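Local coordinates for protein beta-lactamase (PDB 6NHS) that probably hydrolyses the beta-lactam ring of penicillin-like antibiotics as a class D serine beta-lactamase, at residues Ser36-Asp41 / Ala53-Ser58; Gly202-Ala207 / Ala244-Thr249. All coordinates share one frame; numbering follows the deposited sequence.

Contact 1 (Ser36-Asp41 / Ala53-Ser58); sequences SILIYD and ARNSQS. With FMT (formic acid), chain G.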
# COMPACT_ATOMS: atom_id res chain seq x y z
N SER A 36 -5.98 11.05 8.62
CA SER A 36 -5.46 10.37 9.79
C SER A 36 -4.09 9.81 9.48
O SER A 36 -3.69 9.67 8.32
CB SER A 36 -6.39 9.24 10.25
OG SER A 36 -6.54 8.27 9.22
N ILE A 37 -3.37 9.45 10.54
CA ILE A 37 -2.13 8.69 10.40
C ILE A 37 -1.98 7.81 11.63
O ILE A 37 -2.37 8.19 12.74
CB ILE A 37 -0.90 9.60 10.19
CG1 ILE A 37 0.33 8.76 9.82
CG2 ILE A 37 -0.62 10.46 11.42
CD1 ILE A 37 1.54 9.57 9.39
N LEU A 38 -1.43 6.63 11.41
CA LEU A 38 -1.09 5.70 12.47
C LEU A 38 0.35 5.26 12.28
O LEU A 38 0.72 4.83 11.18
CB LEU A 38 -2.03 4.49 12.46
CG LEU A 38 -1.90 3.51 13.62
CD1 LEU A 38 -2.22 4.20 14.94
CD2 LEU A 38 -2.81 2.32 13.39
N ILE A 39 1.16 5.38 13.33
CA ILE A 39 2.55 4.95 13.28
C ILE A 39 2.77 3.96 14.42
O ILE A 39 2.34 4.20 15.55
CB ILE A 39 3.53 6.14 13.38
CG1 ILE A 39 3.33 7.09 12.20
CG2 ILE A 39 4.97 5.65 13.39
CD1 ILE A 39 4.14 8.36 12.30
N TYR A 40 3.42 2.84 14.11
CA TYR A 40 3.67 1.78 15.09
C TYR A 40 5.17 1.58 15.25
O TYR A 40 5.85 1.21 14.29
CB TYR A 40 2.99 0.47 14.68
CG TYR A 40 3.24 -0.65 15.66
CD1 TYR A 40 2.75 -0.58 16.96
CD2 TYR A 40 3.97 -1.78 15.29
CE1 TYR A 40 2.98 -1.60 17.86
CE2 TYR A 40 4.20 -2.80 16.19
CZ TYR A 40 3.70 -2.71 17.47
OH TYR A 40 3.92 -3.72 18.38
N ASP A 41 5.66 1.82 16.46
CA ASP A 41 7.06 1.63 16.83
C ASP A 41 7.24 0.16 17.21
O ASP A 41 6.73 -0.29 18.23
CB ASP A 41 7.40 2.57 17.99
CG ASP A 41 8.82 2.42 18.51
OD1 ASP A 41 9.45 1.35 18.40
OD2 ASP A 41 9.31 3.42 19.09
N ALA A 53 -10.31 7.70 15.36
CA ALA A 53 -11.55 7.12 14.86
C ALA A 53 -11.41 6.72 13.39
O ALA A 53 -11.90 5.66 12.98
CB ALA A 53 -12.70 8.11 15.03
N ARG A 54 -10.74 7.55 12.60
CA ARG A 54 -10.58 7.25 11.18
C ARG A 54 -9.64 6.07 10.96
O ARG A 54 -9.77 5.35 9.97
CB ARG A 54 -10.10 8.50 10.44
CG ARG A 54 -10.13 8.38 8.92
CD ARG A 54 -9.58 9.64 8.26
NE ARG A 54 -9.51 9.52 6.80
CZ ARG A 54 -10.16 10.30 5.95
NH1 ARG A 54 -10.93 11.29 6.39
NH2 ARG A 54 -10.04 10.11 4.64
N ASN A 55 -8.69 5.86 11.88
CA ASN A 55 -7.77 4.73 11.77
C ASN A 55 -8.48 3.38 11.91
O ASN A 55 -7.87 2.35 11.59
CB ASN A 55 -6.65 4.84 12.81
CG ASN A 55 -5.60 5.88 12.44
OD1 ASN A 55 -5.38 6.16 11.27
ND2 ASN A 55 -4.96 6.46 13.45
N SER A 56 -9.72 3.36 12.38
CA SER A 56 -10.53 2.15 12.43
C SER A 56 -11.62 2.12 11.37
O SER A 56 -12.47 1.22 11.40
CB SER A 56 -11.16 1.98 13.82
OG SER A 56 -10.18 1.68 14.80
N GLN A 57 -11.63 3.08 10.45
CA GLN A 57 -12.61 3.11 9.38
C GLN A 57 -12.05 2.44 8.14
O GLN A 57 -10.85 2.51 7.87
CB GLN A 57 -13.02 4.55 9.06
CG GLN A 57 -13.81 5.21 10.18
CD GLN A 57 -14.06 6.69 9.93
OE1 GLN A 57 -13.71 7.22 8.87
NE2 GLN A 57 -14.66 7.36 10.91
N SER A 58 -12.93 1.78 7.38
CA SER A 58 -12.53 1.02 6.21
C SER A 58 -12.60 1.87 4.95
O SER A 58 -13.53 2.67 4.79
CB SER A 58 -13.42 -0.21 6.03
OG SER A 58 -13.31 -1.08 7.14
C FMT G . -15.25 -0.79 10.30
O1 FMT G . -16.02 -0.98 9.35
O2 FMT G . -14.04 -1.01 10.25
O HOH W 1 -4.49 6.61 8.85

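Contact 2 (Gly202-Ala207 / Ala244-Thr249); sequences GKTGWA and ARIEVT. With EDO (1,2-ethanediol), chain E.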
# COMPACT_ATOMS: atom_id res chain seq x y z
N GLY A 202 7.23 1.98 0.95
CA GLY A 202 5.80 2.22 1.00
C GLY A 202 5.18 2.26 -0.38
O GLY A 202 5.83 2.04 -1.40
N LYS A 203 3.88 2.58 -0.37
CA LYS A 203 3.07 2.61 -1.59
C LYS A 203 1.94 3.60 -1.39
O LYS A 203 1.25 3.56 -0.37
CB LYS A 203 2.50 1.22 -1.92
CG LYS A 203 1.69 1.19 -3.20
CD LYS A 203 2.59 1.40 -4.41
CE LYS A 203 1.78 1.70 -5.66
NZ LYS A 203 1.33 3.12 -5.71
N THR A 204 1.75 4.47 -2.37
CA THR A 204 0.61 5.38 -2.36
C THR A 204 -0.63 4.70 -2.91
O THR A 204 -0.57 3.66 -3.57
CB THR A 204 0.91 6.63 -3.19
OG1 THR A 204 1.20 6.24 -4.53
CG2 THR A 204 2.10 7.40 -2.62
N GLY A 205 -1.77 5.32 -2.64
CA GLY A 205 -3.04 4.88 -3.18
C GLY A 205 -3.95 6.07 -3.39
O GLY A 205 -3.82 7.10 -2.73
N TRP A 206 -4.88 5.92 -4.34
CA TRP A 206 -5.80 7.01 -4.68
C TRP A 206 -7.08 6.36 -5.19
O TRP A 206 -7.15 5.95 -6.35
CB TRP A 206 -5.18 7.93 -5.72
CG TRP A 206 -5.99 9.17 -6.06
CD1 TRP A 206 -7.32 9.38 -5.82
CD2 TRP A 206 -5.50 10.36 -6.68
NE1 TRP A 206 -7.68 10.63 -6.27
CE2 TRP A 206 -6.58 11.25 -6.80
CE3 TRP A 206 -4.24 10.76 -7.15
CZ2 TRP A 206 -6.45 12.51 -7.37
CZ3 TRP A 206 -4.12 12.01 -7.72
CH2 TRP A 206 -5.21 12.87 -7.82
N ALA A 207 -8.08 6.26 -4.32
CA ALA A 207 -9.39 5.72 -4.68
C ALA A 207 -10.25 6.85 -5.23
O ALA A 207 -10.63 7.77 -4.49
CB ALA A 207 -10.06 5.07 -3.47
N ALA A 244 -0.24 15.71 -0.60
CA ALA A 244 -0.20 15.70 0.85
C ALA A 244 -0.10 14.29 1.42
O ALA A 244 0.26 14.14 2.59
CB ALA A 244 -1.43 16.41 1.42
N ARG A 245 -0.40 13.26 0.62
CA ARG A 245 -0.31 11.88 1.10
C ARG A 245 1.07 11.58 1.67
O ARG A 245 1.21 11.09 2.80
CB ARG A 245 -0.62 10.90 -0.04
CG ARG A 245 -2.07 10.85 -0.47
CD ARG A 245 -2.22 9.96 -1.68
NE ARG A 245 -1.48 10.49 -2.83
CZ ARG A 245 -1.40 9.87 -4.00
NH1 ARG A 245 -0.71 10.40 -5.00
NH2 ARG A 245 -2.01 8.70 -4.17
N ILE A 246 2.12 11.88 0.89
CA ILE A 246 3.48 11.62 1.34
C ILE A 246 3.96 12.72 2.27
O ILE A 246 4.66 12.45 3.26
CB ILE A 246 4.39 11.43 0.12
CG1 ILE A 246 4.06 10.10 -0.57
CG2 ILE A 246 5.86 11.50 0.51
CD1 ILE A 246 4.79 9.86 -1.85
N GLU A 247 3.57 13.97 2.00
CA GLU A 247 4.08 15.09 2.79
C GLU A 247 3.64 15.01 4.25
O GLU A 247 4.44 15.30 5.15
CB GLU A 247 3.65 16.41 2.15
CG GLU A 247 4.21 17.66 2.82
CD GLU A 247 5.73 17.72 2.80
OE1 GLU A 247 6.35 17.06 1.95
OE2 GLU A 247 6.30 18.43 3.66
N VAL A 248 2.39 14.63 4.51
CA VAL A 248 1.99 14.54 5.92
C VAL A 248 2.69 13.37 6.59
O VAL A 248 3.01 13.44 7.78
CB VAL A 248 0.46 14.43 6.10
CG1 VAL A 248 -0.23 15.62 5.50
CG2 VAL A 248 -0.08 13.14 5.53
N THR A 249 2.95 12.29 5.85
CA THR A 249 3.74 11.20 6.39
C THR A 249 5.15 11.68 6.74
O THR A 249 5.65 11.41 7.84
CB THR A 249 3.79 10.04 5.39
OG1 THR A 249 2.46 9.70 4.99
CG2 THR A 249 4.44 8.82 6.03
C1 EDO E . -1.95 6.31 -6.95
O1 EDO E . -0.90 5.99 -6.04
C2 EDO E . -1.88 7.80 -7.27
O2 EDO E . -0.52 8.23 -7.24

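Contact 1 (Ser36-Asp41 / Ala53-Ser58)
Asn55 reaches from the loop to the start of strand 36-41 and splits its carboxamide between two kinds of partner. Its ND2 donates to Ile37 O at 3.2 Å, with an N-H...O angle of 164°. The carbonyl oxygen lies close to the amide plane of Asn55, whereas ND2 itself stands 65° out of the Ile37 carbonyl plane, so the bond arrives from above the peptide. A second hydrogen bond, from ND2 to Glu49 OE1, helps fix the rotation of the amide. On its other side, OD1 accepts from a water at 2.6 Å, and the same water accepts a hydrogen bond from Ser36 OG at 2.7 Å.

This is the tightly packed part, where all five touching residues are buried. Leu38 CB lies 3.7 Å from Asn55 ND2, the two side chains crossing obliquely. Ser36 OG sits between its own backbone N and carbonyl carbon (chi1 60°), a position that brings it 3.5 Å from Arg54 CD. The Arg54 chain is extended from CG to NE and runs past this serine to strand 226-236, where NE bonds to Asn233 and NH2 forms a salt bridge with Asp235.

The strand belongs to the antiparallel sheet of the serine beta-lactamase and penicillin-binding protein fold, and the loop leads from its edge strand 46-50 to helix 65-76, whose start carries a probable SxxK motif. Ile37 points away from the loop, while Leu38 also packs on helix 161-172.

Past Asn55 the segment departs from the strand. Ser56 and Gln57 are exposed, and Ser58 OG lies 3.2 Å from O2 of a formic acid, a weak contact at most, the ligand probably coming from the crystallisation liquor.

Contact 2 (Gly202-Ala207 / Ala244-Thr249)
Thr204, which follows a Lys203 directed away from the helix, is the first residue of strand 202-207 to meet helix 244-249: its CG2 lies 3.7 Å from Ile246 CD1, the end of a side chain that leans toward the strand. Its CB covers one face of the Arg245 guanidinium, 3.7 Å above the plane and offset toward the rim, while OG1 donates to O1 of an ethanediol at 2.6 Å. Thr204 O accepts from Lys203 NZ, which also bonds to Ser111.

Lys203, Thr204 and Gly205 match the KTG motif of serine beta-lactamases, and an arginine beside it is consistent with the residue that holds the substrate carboxylate in class D relatives. The bound ethanediol, probably from the crystallisation liquor, spans this spot, its O2 accepting from Arg245 NH1 at 3.1 Å.

At Gly205, O accepts from Arg245 NH2 at 2.8 Å, with an N-H...O angle of 152°. The oxygen lies in the guanidinium plane, but NH2 stands 74° out of the carbonyl plane. A further bond from Arg245 NE to Ala242 O anchors the group on the helix side.

Trp206 CB comes within 3.6 Å of Arg245 NH2, and CE3 lies over the other guanidinium face, the ring turned 74° from that plane; Trp206 NE1 bonds to Asn213.

Both contacts fasten a neighbour to the same antiparallel sheet, contact 1 at strand 35-41 and contact 2 at strand 198-207, with strands 226-236 and 213-223 between them. Their centres are 14 Å apart, and they meet directly where Ile37 CD1 packs 4.1 Å from Thr249 CA; the Ile37 side chain, directed away from the loop of contact 1, reaches the helix of contact 2. Contact 1 is buried and joins strand to loop through an amide and a bridging water, its arginine committed to an acidic partner. Contact 2 lies at the surface and joins strand to helix, its arginine instead gripping a backbone carbonyl and a bound ethanediol.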